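Local coordinates for CysQ, sulfite synthesis pathway protein (Bacteroides thetaiotaomicron VPI-5482, PDB 3B8B) that probably converts adenosine 3',5'-bisphosphate to AMP and phosphate, as a magnesium-dependent nucleotidase of the inositol monophosphatase superfamily, at residues 137-142 against 223-228; 229-234 against 253-258; 242-247 against 282-287. All coordinates share one frame; numbering follows the deposited sequence.

Contact 1: residues 137-142 against 223-228; sequences IYVPVK and SSIKIC. With SO4 (sulfate ion), chain B.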
ATOM      1  N   ILE A 137       0.512   3.345  -3.879  1.00 19.19           N
ATOM      2  CA  ILE A 137       1.609   3.149  -2.932  1.00 18.82           C
ATOM      3  C   ILE A 137       2.835   3.840  -3.480  1.00 18.52           C
ATOM      4  O   ILE A 137       3.199   3.616  -4.647  1.00 19.28           O
ATOM      5  CB  ILE A 137       1.901   1.657  -2.737  1.00 18.76           C
ATOM      6  CG1 ILE A 137       0.710   1.011  -2.042  1.00 19.29           C
ATOM      7  CG2 ILE A 137       3.226   1.401  -1.973  1.00 18.46           C
ATOM      8  CD1 ILE A 137       0.819  -0.556  -1.954  1.00 19.52           C
ATOM      9  N   TYR A 138       3.440   4.692  -2.662  1.00 17.92           N
ATOM     10  CA  TYR A 138       4.680   5.364  -3.032  1.00 18.18           C
ATOM     11  C   TYR A 138       5.780   4.946  -2.074  1.00 18.47           C
ATOM     12  O   TYR A 138       5.577   4.930  -0.854  1.00 20.15           O
ATOM     13  CB  TYR A 138       4.525   6.886  -3.032  1.00 18.63           C
ATOM     14  CG  TYR A 138       5.741   7.618  -3.580  1.00 18.00           C
ATOM     15  CD1 TYR A 138       6.309   7.265  -4.817  1.00 18.76           C
ATOM     16  CD2 TYR A 138       6.318   8.687  -2.890  1.00 18.08           C
ATOM     17  CE1 TYR A 138       7.406   7.946  -5.306  1.00 19.53           C
ATOM     18  CE2 TYR A 138       7.412   9.345  -3.382  1.00 19.15           C
ATOM     19  CZ  TYR A 138       7.940   8.995  -4.582  1.00 19.10           C
ATOM     20  OH  TYR A 138       9.022   9.697  -5.072  1.00 19.39           O
ATOM     21  N   VAL A 139       6.926   4.565  -2.643  1.00 18.84           N
ATOM     22  CA  VAL A 139       8.100   4.128  -1.893  1.00 18.94           C
ATOM     23  C   VAL A 139       9.135   5.260  -2.002  1.00 18.97           C
ATOM     24  O   VAL A 139       9.864   5.354  -2.997  1.00 18.75           O
ATOM     25  CB  VAL A 139       8.703   2.825  -2.471  1.00 19.37           C
ATOM     26  CG1 VAL A 139       9.767   2.291  -1.502  1.00 19.89           C
ATOM     27  CG2 VAL A 139       7.600   1.775  -2.726  1.00 18.94           C
ATOM     28  N   PRO A 140       9.120   6.199  -1.038  1.00 19.31           N
ATOM     29  CA  PRO A 140       9.899   7.428  -1.265  1.00 19.30           C
ATOM     30  C   PRO A 140      11.403   7.253  -1.495  1.00 19.36           C
ATOM     31  O   PRO A 140      11.989   7.948  -2.337  1.00 20.13           O
ATOM     32  CB  PRO A 140       9.612   8.261  -0.010  1.00 19.81           C
ATOM     33  CG  PRO A 140       8.309   7.780   0.484  1.00 20.03           C
ATOM     34  CD  PRO A 140       8.324   6.290   0.210  1.00 20.27           C
ATOM     35  N   VAL A 141      12.050   6.357  -0.758  1.00 18.81           N
ATOM     36  CA  VAL A 141      13.497   6.159  -0.943  1.00 19.18           C
ATOM     37  C   VAL A 141      13.856   5.693  -2.364  1.00 19.56           C
ATOM     38  O   VAL A 141      14.838   6.140  -2.937  1.00 21.08           O
ATOM     39  CB  VAL A 141      14.064   5.190   0.114  1.00 18.20           C
ATOM     40  CG1 VAL A 141      15.550   4.852  -0.205  1.00 18.45           C
ATOM     41  CG2 VAL A 141      13.927   5.824   1.538  1.00 19.20           C
ATOM     42  N   LYS A 142      13.026   4.816  -2.907  1.00 20.12           N
ATOM     43  CA  LYS A 142      13.243   4.193  -4.208  1.00 21.89           C
ATOM     44  C   LYS A 142      12.626   4.944  -5.389  1.00 22.02           C
ATOM     45  O   LYS A 142      12.853   4.553  -6.543  1.00 22.25           O
ATOM     46  CB  LYS A 142      12.663   2.777  -4.183  1.00 22.46           C
ATOM     47  CG  LYS A 142      13.234   1.860  -3.124  1.00 25.43           C
ATOM     48  CD  LYS A 142      12.806   0.475  -3.314  1.00 26.71           C
ATOM     49  CE  LYS A 142      13.488  -0.119  -4.513  1.00 31.67           C
ATOM     50  NZ  LYS A 142      13.487  -1.560  -4.381  1.00 37.15           N
ATOM     51  N   SER A 223       7.044  -3.349   4.280  1.00 20.07           N
ATOM     52  CA  SER A 223       5.735  -2.674   4.207  1.00 19.94           C
ATOM     53  C   SER A 223       4.870  -3.320   3.117  1.00 19.76           C
ATOM     54  O   SER A 223       4.914  -4.537   2.865  1.00 19.86           O
ATOM     55  CB  SER A 223       5.986  -1.162   4.028  1.00 20.53           C
ATOM     56  OG  SER A 223       4.790  -0.419   3.946  1.00 21.82           O
ATOM     57  N   SER A 224       4.056  -2.504   2.479  1.00 19.35           N
ATOM     58  CA  SER A 224       3.125  -2.965   1.466  1.00 19.34           C
ATOM     59  C   SER A 224       3.754  -3.278   0.119  1.00 19.47           C
ATOM     60  O   SER A 224       3.068  -3.703  -0.817  1.00 20.24           O
ATOM     61  CB  SER A 224       2.016  -1.937   1.308  1.00 20.41           C
ATOM     62  OG  SER A 224       2.619  -0.694   1.001  1.00 20.57           O
ATOM     63  N   ILE A 225       5.068  -3.092  -0.025  1.00 19.17           N
ATOM     64  CA  ILE A 225       5.758  -3.523  -1.230  1.00 18.79           C
ATOM     65  C   ILE A 225       5.511  -5.037  -1.397  1.00 18.89           C
ATOM     66  O   ILE A 225       5.493  -5.550  -2.507  1.00 19.39           O
ATOM     67  CB  ILE A 225       7.271  -3.216  -1.164  1.00 18.48           C
ATOM     68  CG1 ILE A 225       7.505  -1.729  -0.917  1.00 20.48           C
ATOM     69  CG2 ILE A 225       7.947  -3.694  -2.437  1.00 20.54           C
ATOM     70  CD1 ILE A 225       8.971  -1.346  -0.694  1.00 21.36           C
ATOM     71  N   LYS A 226       5.325  -5.732  -0.279  1.00 18.85           N
ATOM     72  CA  LYS A 226       5.075  -7.190  -0.350  1.00 19.30           C
ATOM     73  C   LYS A 226       3.819  -7.517  -1.150  1.00 19.98           C
ATOM     74  O   LYS A 226       3.778  -8.511  -1.872  1.00 21.12           O
ATOM     75  CB  LYS A 226       5.012  -7.791   1.046  1.00 18.80           C
ATOM     76  CG  LYS A 226       6.382  -7.737   1.752  1.00 18.92           C
ATOM     77  CD  LYS A 226       6.448  -8.447   3.087  1.00 20.29           C
ATOM     78  CE  LYS A 226       5.746  -7.682   4.165  1.00 20.42           C
ATOM     79  NZ  LYS A 226       6.372  -6.349   4.458  1.00 20.84           N
ATOM     80  N   ILE A 227       2.807  -6.660  -1.050  1.00 18.91           N
ATOM     81  CA  ILE A 227       1.578  -6.848  -1.820  1.00 18.90           C
ATOM     82  C   ILE A 227       1.878  -6.529  -3.285  1.00 20.27           C
ATOM     83  O   ILE A 227       1.463  -7.246  -4.213  1.00 21.04           O
ATOM     84  CB  ILE A 227       0.428  -5.956  -1.289  1.00 18.59           C
ATOM     85  CG1 ILE A 227       0.098  -6.247   0.202  1.00 19.16           C
ATOM     86  CG2 ILE A 227      -0.822  -6.152  -2.212  1.00 18.92           C
ATOM     87  CD1 ILE A 227      -0.860  -5.232   0.820  1.00 20.23           C
ATOM     88  N   CYS A 228       2.643  -5.450  -3.496  1.00 20.48           N
ATOM     89  CA  CYS A 228       3.055  -5.033  -4.828  1.00 20.24           C
ATOM     90  C   CYS A 228       3.857  -6.084  -5.585  1.00 20.59           C
ATOM     91  O   CYS A 228       3.722  -6.210  -6.786  1.00 20.66           O
ATOM     92  CB  CYS A 228       3.835  -3.723  -4.785  1.00 20.20           C
ATOM     93  SG  CYS A 228       2.831  -2.327  -4.168  1.00 22.83           S
TER
HETATM   94  S   SO4 B 269       5.669  -4.869   7.624  1.00 35.14           S
HETATM   95  O1  SO4 B 269       4.594  -5.219   6.691  1.00 26.87           O
HETATM   96  O2  SO4 B 269       5.685  -3.406   7.756  1.00 33.03           O
HETATM   97  O3  SO4 B 269       5.334  -5.426   8.954  1.00 36.43           O
HETATM   98  O4  SO4 B 269       6.946  -5.389   7.271  1.00 31.63           O

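Contact 2: residues 229-234 against 253-258; sequences LVAEGK and HAIARA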
ATOM      1  N   LEU A 229       4.668  -6.848  -4.866  1.00 20.04           N
ATOM      2  CA  LEU A 229       5.512  -7.860  -5.493  1.00 19.91           C
ATOM      3  C   LEU A 229       4.620  -8.932  -6.123  1.00 19.81           C
ATOM      4  O   LEU A 229       4.945  -9.453  -7.185  1.00 19.80           O
ATOM      5  CB  LEU A 229       6.472  -8.472  -4.496  1.00 20.22           C
ATOM      6  CG  LEU A 229       7.680  -7.595  -4.133  1.00 21.97           C
ATOM      7  CD1 LEU A 229       8.339  -8.152  -2.878  1.00 24.73           C
ATOM      8  CD2 LEU A 229       8.649  -7.622  -5.334  1.00 25.55           C
ATOM      9  N   VAL A 230       3.517  -9.265  -5.453  1.00 19.43           N
ATOM     10  CA  VAL A 230       2.566 -10.217  -6.057  1.00 19.44           C
ATOM     11  C   VAL A 230       1.860  -9.601  -7.273  1.00 18.63           C
ATOM     12  O   VAL A 230       1.738 -10.239  -8.309  1.00 18.72           O
ATOM     13  CB  VAL A 230       1.586 -10.788  -5.034  1.00 20.29           C
ATOM     14  CG1 VAL A 230       0.674 -11.835  -5.688  1.00 19.24           C
ATOM     15  CG2 VAL A 230       2.355 -11.411  -3.844  1.00 20.63           C
ATOM     16  N   ALA A 231       1.430  -8.345  -7.149  1.00 18.92           N
ATOM     17  CA  ALA A 231       0.797  -7.651  -8.256  1.00 19.27           C
ATOM     18  C   ALA A 231       1.747  -7.544  -9.465  1.00 19.96           C
ATOM     19  O   ALA A 231       1.307  -7.577 -10.612  1.00 20.27           O
ATOM     20  CB  ALA A 231       0.333  -6.252  -7.786  1.00 19.94           C
ATOM     21  N   GLU A 232       3.050  -7.407  -9.200  1.00 20.10           N
ATOM     22  CA  GLU A 232       4.056  -7.260 -10.245  1.00 21.17           C
ATOM     23  C   GLU A 232       4.370  -8.572 -10.952  1.00 20.69           C
ATOM     24  O   GLU A 232       4.879  -8.562 -12.059  1.00 20.58           O
ATOM     25  CB  GLU A 232       5.352  -6.685  -9.640  1.00 21.20           C
ATOM     26  CG  GLU A 232       6.292  -6.154 -10.671  1.00 25.62           C
ATOM     27  CD  GLU A 232       7.437  -5.315 -10.082  1.00 26.67           C
ATOM     28  OE1 GLU A 232       7.254  -4.676  -9.025  1.00 29.19           O
ATOM     29  OE2 GLU A 232       8.531  -5.400 -10.706  1.00 35.44           O
ATOM     30  N   GLY A 233       4.013  -9.683 -10.327  1.00 20.79           N
ATOM     31  CA  GLY A 233       4.372 -11.013 -10.803  1.00 21.78           C
ATOM     32  C   GLY A 233       5.725 -11.476 -10.296  1.00 22.32           C
ATOM     33  O   GLY A 233       6.227 -12.500 -10.774  1.00 24.14           O
ATOM     34  N   LYS A 234       6.316 -10.766  -9.348  1.00 22.39           N
ATOM     35  CA  LYS A 234       7.637 -11.114  -8.800  0.50 22.50           C
ATOM     36  C   LYS A 234       7.563 -12.149  -7.683  1.00 23.34           C
ATOM     37  O   LYS A 234       8.587 -12.761  -7.313  1.00 24.21           O
ATOM     38  CB  LYS A 234       8.356  -9.868  -8.285  0.50 23.41           C
ATOM     39  CG  LYS A 234       8.699  -8.829  -9.354  0.50 23.83           C
ATOM     40  CD  LYS A 234       9.722  -9.339 -10.366  0.50 25.94           C
ATOM     41  CE  LYS A 234      10.330  -8.203 -11.208  0.50 27.00           C
ATOM     42  NZ  LYS A 234       9.401  -7.621 -12.231  0.50 25.99           N
ATOM     43  N   HIS A 253      -4.206  -3.718  -1.991  1.00 17.81           N
ATOM     44  CA  HIS A 253      -5.297  -4.617  -2.358  1.00 18.32           C
ATOM     45  C   HIS A 253      -5.959  -4.135  -3.657  1.00 17.90           C
ATOM     46  O   HIS A 253      -6.230  -4.929  -4.547  1.00 18.32           O
ATOM     47  CB  HIS A 253      -6.254  -4.690  -1.167  1.00 17.78           C
ATOM     48  CG  HIS A 253      -7.328  -5.712  -1.275  1.00 19.26           C
ATOM     49  ND1 HIS A 253      -8.130  -6.008  -0.206  1.00 18.96           N
ATOM     50  CD2 HIS A 253      -7.748  -6.493  -2.299  1.00 18.03           C
ATOM     51  CE1 HIS A 253      -9.008  -6.937  -0.555  1.00 18.60           C
ATOM     52  NE2 HIS A 253      -8.802  -7.248  -1.826  1.00 18.65           N
ATOM     53  N   ALA A 254      -6.185  -2.825  -3.804  1.00 18.54           N
ATOM     54  CA  ALA A 254      -6.711  -2.309  -5.061  1.00 18.73           C
ATOM     55  C   ALA A 254      -5.759  -2.611  -6.218  1.00 18.93           C
ATOM     56  O   ALA A 254      -6.182  -2.984  -7.314  1.00 18.78           O
ATOM     57  CB  ALA A 254      -6.966  -0.794  -4.951  1.00 17.81           C
ATOM     58  N   ILE A 255      -4.476  -2.415  -5.955  1.00 18.50           N
ATOM     59  CA  ILE A 255      -3.433  -2.649  -6.938  1.00 19.25           C
ATOM     60  C   ILE A 255      -3.419  -4.130  -7.331  1.00 18.75           C
ATOM     61  O   ILE A 255      -3.433  -4.493  -8.514  1.00 18.94           O
ATOM     62  CB  ILE A 255      -2.075  -2.108  -6.439  1.00 18.73           C
ATOM     63  CG1 ILE A 255      -2.129  -0.571  -6.373  1.00 19.26           C
ATOM     64  CG2 ILE A 255      -0.930  -2.594  -7.338  1.00 20.50           C
ATOM     65  CD1 ILE A 255      -1.083   0.020  -5.395  1.00 19.87           C
ATOM     66  N   ALA A 256      -3.435  -4.984  -6.327  1.00 18.38           N
ATOM     67  CA  ALA A 256      -3.464  -6.426  -6.568  1.00 18.83           C
ATOM     68  C   ALA A 256      -4.655  -6.834  -7.447  1.00 18.49           C
ATOM     69  O   ALA A 256      -4.504  -7.568  -8.443  1.00 18.97           O
ATOM     70  CB  ALA A 256      -3.499  -7.132  -5.218  1.00 18.35           C
ATOM     71  N   ARG A 257      -5.842  -6.366  -7.102  1.00 18.30           N
ATOM     72  CA  ARG A 257      -7.034  -6.721  -7.871  1.00 18.71           C
ATOM     73  C   ARG A 257      -6.928  -6.330  -9.340  1.00 18.37           C
ATOM     74  O   ARG A 257      -7.271  -7.107 -10.236  1.00 18.56           O
ATOM     75  CB  ARG A 257      -8.280  -6.123  -7.237  1.00 18.94           C
ATOM     76  CG  ARG A 257      -8.722  -6.891  -6.007  1.00 19.62           C
ATOM     77  CD  ARG A 257      -9.846  -6.203  -5.210  1.00 21.71           C
ATOM     78  NE  ARG A 257     -11.010  -5.877  -6.017  1.00 23.54           N
ATOM     79  CZ  ARG A 257     -12.102  -6.621  -6.139  1.00 26.80           C
ATOM     80  NH1 ARG A 257     -12.212  -7.817  -5.546  1.00 28.86           N
ATOM     81  NH2 ARG A 257     -13.098  -6.163  -6.906  1.00 28.73           N
ATOM     82  N   ALA A 258      -6.430  -5.125  -9.587  1.00 18.47           N
ATOM     83  CA  ALA A 258      -6.337  -4.617 -10.956  1.00 18.77           C
ATOM     84  C   ALA A 258      -5.250  -5.343 -11.782  1.00 18.99           C
ATOM     85  O   ALA A 258      -5.280  -5.307 -13.021  1.00 19.68           O
ATOM     86  CB  ALA A 258      -6.118  -3.116 -10.966  1.00 18.66           C
TER

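Contact 3: residues 242-247 against 282-287; sequences APTMEW and PWFIVE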
ATOM      1  N   ALA A 242      -0.720 -12.414  10.807  1.00 19.62           N
ATOM      2  CA  ALA A 242      -0.298 -11.455  11.804  1.00 19.83           C
ATOM      3  C   ALA A 242      -1.317 -10.326  11.740  1.00 20.64           C
ATOM      4  O   ALA A 242      -1.893 -10.092  10.687  1.00 20.91           O
ATOM      5  CB  ALA A 242       1.104 -10.950  11.499  1.00 20.22           C
ATOM      6  N   PRO A 243      -1.495  -9.598  12.834  1.00 20.67           N
ATOM      7  CA  PRO A 243      -2.390  -8.461  12.838  1.00 20.55           C
ATOM      8  C   PRO A 243      -1.839  -7.289  11.997  1.00 20.98           C
ATOM      9  O   PRO A 243      -0.657  -6.944  12.090  1.00 21.67           O
ATOM     10  CB  PRO A 243      -2.519  -8.111  14.329  1.00 21.79           C
ATOM     11  CG  PRO A 243      -1.263  -8.608  14.923  1.00 21.00           C
ATOM     12  CD  PRO A 243      -0.829  -9.789  14.135  1.00 21.31           C
ATOM     13  N   THR A 244      -2.687  -6.753  11.123  1.00 20.27           N
ATOM     14  CA  THR A 244      -2.369  -5.539  10.347  1.00 20.55           C
ATOM     15  C   THR A 244      -3.637  -4.700  10.354  1.00 20.86           C
ATOM     16  O   THR A 244      -4.678  -5.188  10.725  1.00 19.34           O
ATOM     17  CB  THR A 244      -1.976  -5.864   8.901  1.00 20.84           C
ATOM     18  OG1 THR A 244      -3.087  -6.451   8.202  1.00 20.46           O
ATOM     19  CG2 THR A 244      -0.742  -6.768   8.815  1.00 20.74           C
HETATM   20  N   MSE A 245      -3.518  -3.424   9.982  1.00 20.81           N
HETATM   21  CA  MSE A 245      -4.628  -2.504   9.949  1.00 20.89           C
HETATM   22  C   MSE A 245      -5.100  -2.287   8.501  1.00 19.52           C
HETATM   23  O   MSE A 245      -4.307  -2.352   7.554  1.00 19.52           O
HETATM   24  CB  MSE A 245      -4.241  -1.139  10.558  1.00 21.70           C
HETATM   25  CG  MSE A 245      -3.735  -1.206  11.977  1.00 25.20           C
HETATM   26 SE   MSE A 245      -5.128  -1.839  13.183  0.80 32.86          SE
HETATM   27  CE  MSE A 245      -6.189  -0.305  13.285  1.00 26.63           C
ATOM     28  N   GLU A 246      -6.384  -1.993   8.354  1.00 20.20           N
ATOM     29  CA  GLU A 246      -6.985  -1.766   7.029  1.00 19.91           C
ATOM     30  C   GLU A 246      -6.187  -0.823   6.139  1.00 19.60           C
ATOM     31  O   GLU A 246      -6.038  -1.055   4.951  1.00 19.83           O
ATOM     32  CB  GLU A 246      -8.389  -1.219   7.138  1.00 19.77           C
ATOM     33  CG  GLU A 246      -9.448  -2.230   7.602  1.00 19.42           C
ATOM     34  CD  GLU A 246     -10.851  -1.680   7.506  1.00 21.19           C
ATOM     35  OE1 GLU A 246     -11.071  -0.680   6.761  1.00 20.59           O
ATOM     36  OE2 GLU A 246     -11.762  -2.256   8.133  1.00 19.31           O
ATOM     37  N   TRP A 247      -5.705   0.259   6.732  1.00 19.37           N
ATOM     38  CA  TRP A 247      -4.964   1.273   5.980  1.00 19.64           C
ATOM     39  C   TRP A 247      -3.625   0.796   5.444  1.00 19.86           C
ATOM     40  O   TRP A 247      -3.060   1.423   4.552  1.00 20.26           O
ATOM     41  CB  TRP A 247      -4.800   2.570   6.789  1.00 19.76           C
ATOM     42  CG  TRP A 247      -4.435   2.454   8.195  1.00 19.97           C
ATOM     43  CD1 TRP A 247      -3.273   1.941   8.742  1.00 20.81           C
ATOM     44  CD2 TRP A 247      -5.234   2.882   9.287  1.00 21.33           C
ATOM     45  NE1 TRP A 247      -3.339   2.029  10.122  1.00 21.53           N
ATOM     46  CE2 TRP A 247      -4.522   2.611  10.470  1.00 21.08           C
ATOM     47  CE3 TRP A 247      -6.484   3.491   9.377  1.00 23.17           C
ATOM     48  CZ2 TRP A 247      -5.039   2.914  11.729  1.00 23.01           C
ATOM     49  CZ3 TRP A 247      -6.996   3.787  10.630  1.00 23.41           C
ATOM     50  CH2 TRP A 247      -6.273   3.490  11.782  1.00 22.64           C
ATOM     51  N   PRO A 282      -8.144  -9.385   9.587  1.00 19.77           N
ATOM     52  CA  PRO A 282      -7.733 -10.761   9.908  1.00 20.30           C
ATOM     53  C   PRO A 282      -6.489 -11.152   9.121  1.00 19.46           C
ATOM     54  O   PRO A 282      -5.990 -10.370   8.282  1.00 19.24           O
ATOM     55  CB  PRO A 282      -8.923 -11.603   9.435  1.00 20.68           C
ATOM     56  CG  PRO A 282      -9.478 -10.839   8.286  1.00 22.10           C
ATOM     57  CD  PRO A 282      -9.302  -9.355   8.675  1.00 20.43           C
ATOM     58  N   TRP A 283      -6.013 -12.378   9.340  1.00 18.92           N
ATOM     59  CA  TRP A 283      -4.971 -12.953   8.522  1.00 19.16           C
ATOM     60  C   TRP A 283      -5.353 -12.842   7.054  1.00 19.19           C
ATOM     61  O   TRP A 283      -6.520 -13.042   6.715  1.00 18.80           O
ATOM     62  CB  TRP A 283      -4.809 -14.421   8.826  1.00 20.34           C
ATOM     63  CG  TRP A 283      -4.290 -14.733  10.191  1.00 20.45           C
ATOM     64  CD1 TRP A 283      -3.814 -13.863  11.106  1.00 21.37           C
ATOM     65  CD2 TRP A 283      -4.113 -16.038  10.738  1.00 21.14           C
ATOM     66  NE1 TRP A 283      -3.367 -14.552  12.226  1.00 21.68           N
ATOM     67  CE2 TRP A 283      -3.554 -15.889  12.017  1.00 19.66           C
ATOM     68  CE3 TRP A 283      -4.384 -17.312  10.270  1.00 20.68           C
ATOM     69  CZ2 TRP A 283      -3.254 -16.985  12.840  1.00 20.83           C
ATOM     70  CZ3 TRP A 283      -4.074 -18.405  11.080  1.00 22.44           C
ATOM     71  CH2 TRP A 283      -3.538 -18.226  12.351  1.00 20.62           C
ATOM     72  N   PHE A 284      -4.369 -12.572   6.197  1.00 18.18           N
ATOM     73  CA  PHE A 284      -4.628 -12.521   4.750  1.00 18.76           C
ATOM     74  C   PHE A 284      -3.555 -13.237   3.942  1.00 18.99           C
ATOM     75  O   PHE A 284      -2.469 -13.527   4.451  1.00 19.63           O
ATOM     76  CB  PHE A 284      -4.822 -11.071   4.272  1.00 18.75           C
ATOM     77  CG  PHE A 284      -3.597 -10.212   4.355  1.00 17.23           C
ATOM     78  CD1 PHE A 284      -2.651 -10.243   3.344  1.00 20.76           C
ATOM     79  CD2 PHE A 284      -3.376  -9.351   5.435  1.00 19.10           C
ATOM     80  CE1 PHE A 284      -1.540  -9.467   3.390  1.00 20.70           C
ATOM     81  CE2 PHE A 284      -2.245  -8.562   5.480  1.00 19.83           C
ATOM     82  CZ  PHE A 284      -1.330  -8.609   4.447  1.00 20.51           C
ATOM     83  N   ILE A 285      -3.899 -13.492   2.683  1.00 18.92           N
ATOM     84  CA  ILE A 285      -3.018 -14.118   1.698  0.50 19.51           C
ATOM     85  C   ILE A 285      -3.222 -13.422   0.357  1.00 19.31           C
ATOM     86  O   ILE A 285      -4.354 -13.386  -0.165  1.00 19.31           O
ATOM     87  CB  ILE A 285      -3.350 -15.594   1.475  0.50 19.80           C
ATOM     88  CG1 ILE A 285      -3.215 -16.399   2.767  0.50 19.95           C
ATOM     89  CG2 ILE A 285      -2.440 -16.213   0.416  0.50 20.15           C
ATOM     90  CD1 ILE A 285      -3.830 -17.737   2.642  0.50 21.32           C
ATOM     91  N   VAL A 286      -2.140 -12.903  -0.210  1.00 18.70           N
ATOM     92  CA  VAL A 286      -2.169 -12.286  -1.521  1.00 19.23           C
ATOM     93  C   VAL A 286      -1.663 -13.311  -2.526  1.00 19.49           C
ATOM     94  O   VAL A 286      -0.559 -13.859  -2.361  1.00 19.64           O
ATOM     95  CB  VAL A 286      -1.268 -11.039  -1.580  1.00 19.06           C
ATOM     96  CG1 VAL A 286      -1.537 -10.248  -2.898  1.00 19.36           C
ATOM     97  CG2 VAL A 286      -1.443 -10.134  -0.347  1.00 20.12           C
ATOM     98  N   GLU A 287      -2.457 -13.571  -3.559  1.00 18.95           N
ATOM     99  CA  GLU A 287      -2.097 -14.571  -4.575  1.00 20.05           C
ATOM    100  C   GLU A 287      -2.920 -14.281  -5.829  1.00 19.72           C
ATOM    101  O   GLU A 287      -3.794 -13.413  -5.830  1.00 19.70           O
ATOM    102  CB  GLU A 287      -2.346 -15.997  -4.033  1.00 20.16           C
ATOM    103  CG  GLU A 287      -3.801 -16.272  -3.693  1.00 21.09           C
ATOM    104  CD  GLU A 287      -4.063 -17.645  -3.021  1.00 26.86           C
ATOM    105  OE1 GLU A 287      -3.895 -17.776  -1.794  1.00 33.30           O
ATOM    106  OE2 GLU A 287      -4.499 -18.551  -3.727  1.00 31.79           O
TER
HETATM  107  O   HOH W   1      -3.653  -8.934   8.994  1.00 17.80           O

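Contact 1: residues 137-142 against 223-228
I137 and V139 meet S224, I225 and C228 without help from any flat group. The Y138 ring, between them in sequence, points to the other side of the strand, where the N of P140 lies over one ring face, offset toward the rim, and helix 20-43 supplies A31 and L32. On the near side the CD1 methyl of I137 touches the S224 hydroxyl (3.5 Å to OG) and the C228 thiol (3.5 Å to SG). The I137 branch that carries it stands anti to the carbonyl carbon (chi1 -67°), while I137 CG2 lies 3.7 Å from S224 OG, whose hydrogen bonds go to N123 OD1 and T121 OG1. Two residues along the strand, V139 crosses I225 at about a right angle, with V139 CG1 3.8 Å from I225 CD1. In the layered alpha/beta sandwich of the inositol monophosphatase family, this is where the first turn of helix 225-232 rests on strand 131-139, on the face of the six-stranded sheet remote from helix 20-43. S223 OG bonds to D108, a predicted magnesium ligand. K226 leaves the helix on the side remote from the sheet and curls back, bent at chi3 and chi4, until NZ donates to S223 O at 2.8 Å, in the carbonyl plane and on a lone pair. The same ammonium group holds a sulfate by O4 (3.0 Å) and O1 (3.1 Å) and also bonds to S221 O; R240 and S194 also bond to the anion, which probably came from the crystallisation liquor. With an alanine in place of K226 the ammonium group is gone, and the sulfate is likely to be held more weakly, while the S223 and S221 carbonyls would probably lose their shared donor.

Contact 2: residues 229-234 against 253-258
A231 of helix 225-232 presses its single methyl against I255 and A256 of helix 246-258. At the start of 253-258, H253 turns its ring away from this interface: NE2 bonds to E262 and ND1 to the hydroxyl of Y274, whose ring meets the imidazole with the planes at about 60°, so both ring nitrogens are used and its rotation is fixed. A254 packs on P132. I255 brings the first touching group, its CG2 methyl, 3.9 Å from A231 CB. Chi1 of -68° puts CG1 anti to the carbonyl carbon, which leaves CG2 anti to the backbone N; the end of the longer branch leads away from 229-234 toward the six-stranded sheet, and I255 also touches Y146. A256 follows with its backbone: A231 CB comes to 4.0 Å from A256 CA, and the CA atoms of A231 and A256 are 4.7 Å apart. Such an approach of two helices depends on small residues, and here an alanine on each side lets main chain lie almost against main chain. R257 points away and pairs with E262 through NH1; A258 closes the segment against A148. On the other helix, the chain leaves the last turn through G233, whose positive phi (87°) and two bonds back into the turn, K234 N to L229 O and G233 N to V230 O, form a Schellman motif. E232, turned from the interface, forms a salt bridge with K156. Together the two helices form the layer between two sheets: I255 lies on strands 131-139 and 144-149 of the six-stranded sheet, while V230 and A256 touch M261 of strand 261-265 in the C-terminal sheet.

Contact 3: residues 242-247 against 282-287
The backbone N of A242 lies obliquely to the W283 indole, 3.4 Å from CD1; F241 stacks on the same ring system. The carbonyl O of A242 lies 2.7 Å from water 1, which also reaches T244 OG1 (2.7 Å) and P282 O (2.8 Å), three oxygens competing for its two protons, so the water spans the gap between the backbones. T244 meets F284 with its hydroxyl: chi1 of 64° sets OG1 at the edge of the F284 ring, in its plane and 3.5 Å from CE2, with CG2 beside the same atom at 4.1 Å; the two side chains cross at about a right angle. OG1 has its main polar partner in N281 OD1, and F284 meets Y238 edge-to-face. Strand 244-245 runs antiparallel to strand 280-288, the strand shared by all pairings of the C-terminal sheet, and the chain then leads on to helix 246-258, whose start carries the W-D pair of the family signature, D248 being a predicted magnesium ligand. M245, present as selenomethionine, lays CB over one face of the W247 indole, offset toward the rim. E246 pairs with K276, and W247 packs on I103 and D105.

How the contacts relate
Contacts 1 and 2 share helix 225-232 and lie about 12 Å apart between centres; I137 CG1 meets I255 CD1 at 3.9 Å, so both helices of contact 2 pack on the strand of contact 1. Contact 3 attaches from the other side: V286 CG1 lies 3.8 Å from V230 CB and 4.2 Å from I227 CG2, joining strand 280-288 to the helix layer. Contacts 1 and 3 both lie close to the predicted metal site, with the side chain of S224 about 5 Å from that of D108 and the side chain of T244 about 5 Å from that of D248. The side chain of T244 is also about 6 Å from the sulfate held by K226. Contact 2 lies farther from the site, the side chain of I255 being about 12 Å from that of D248.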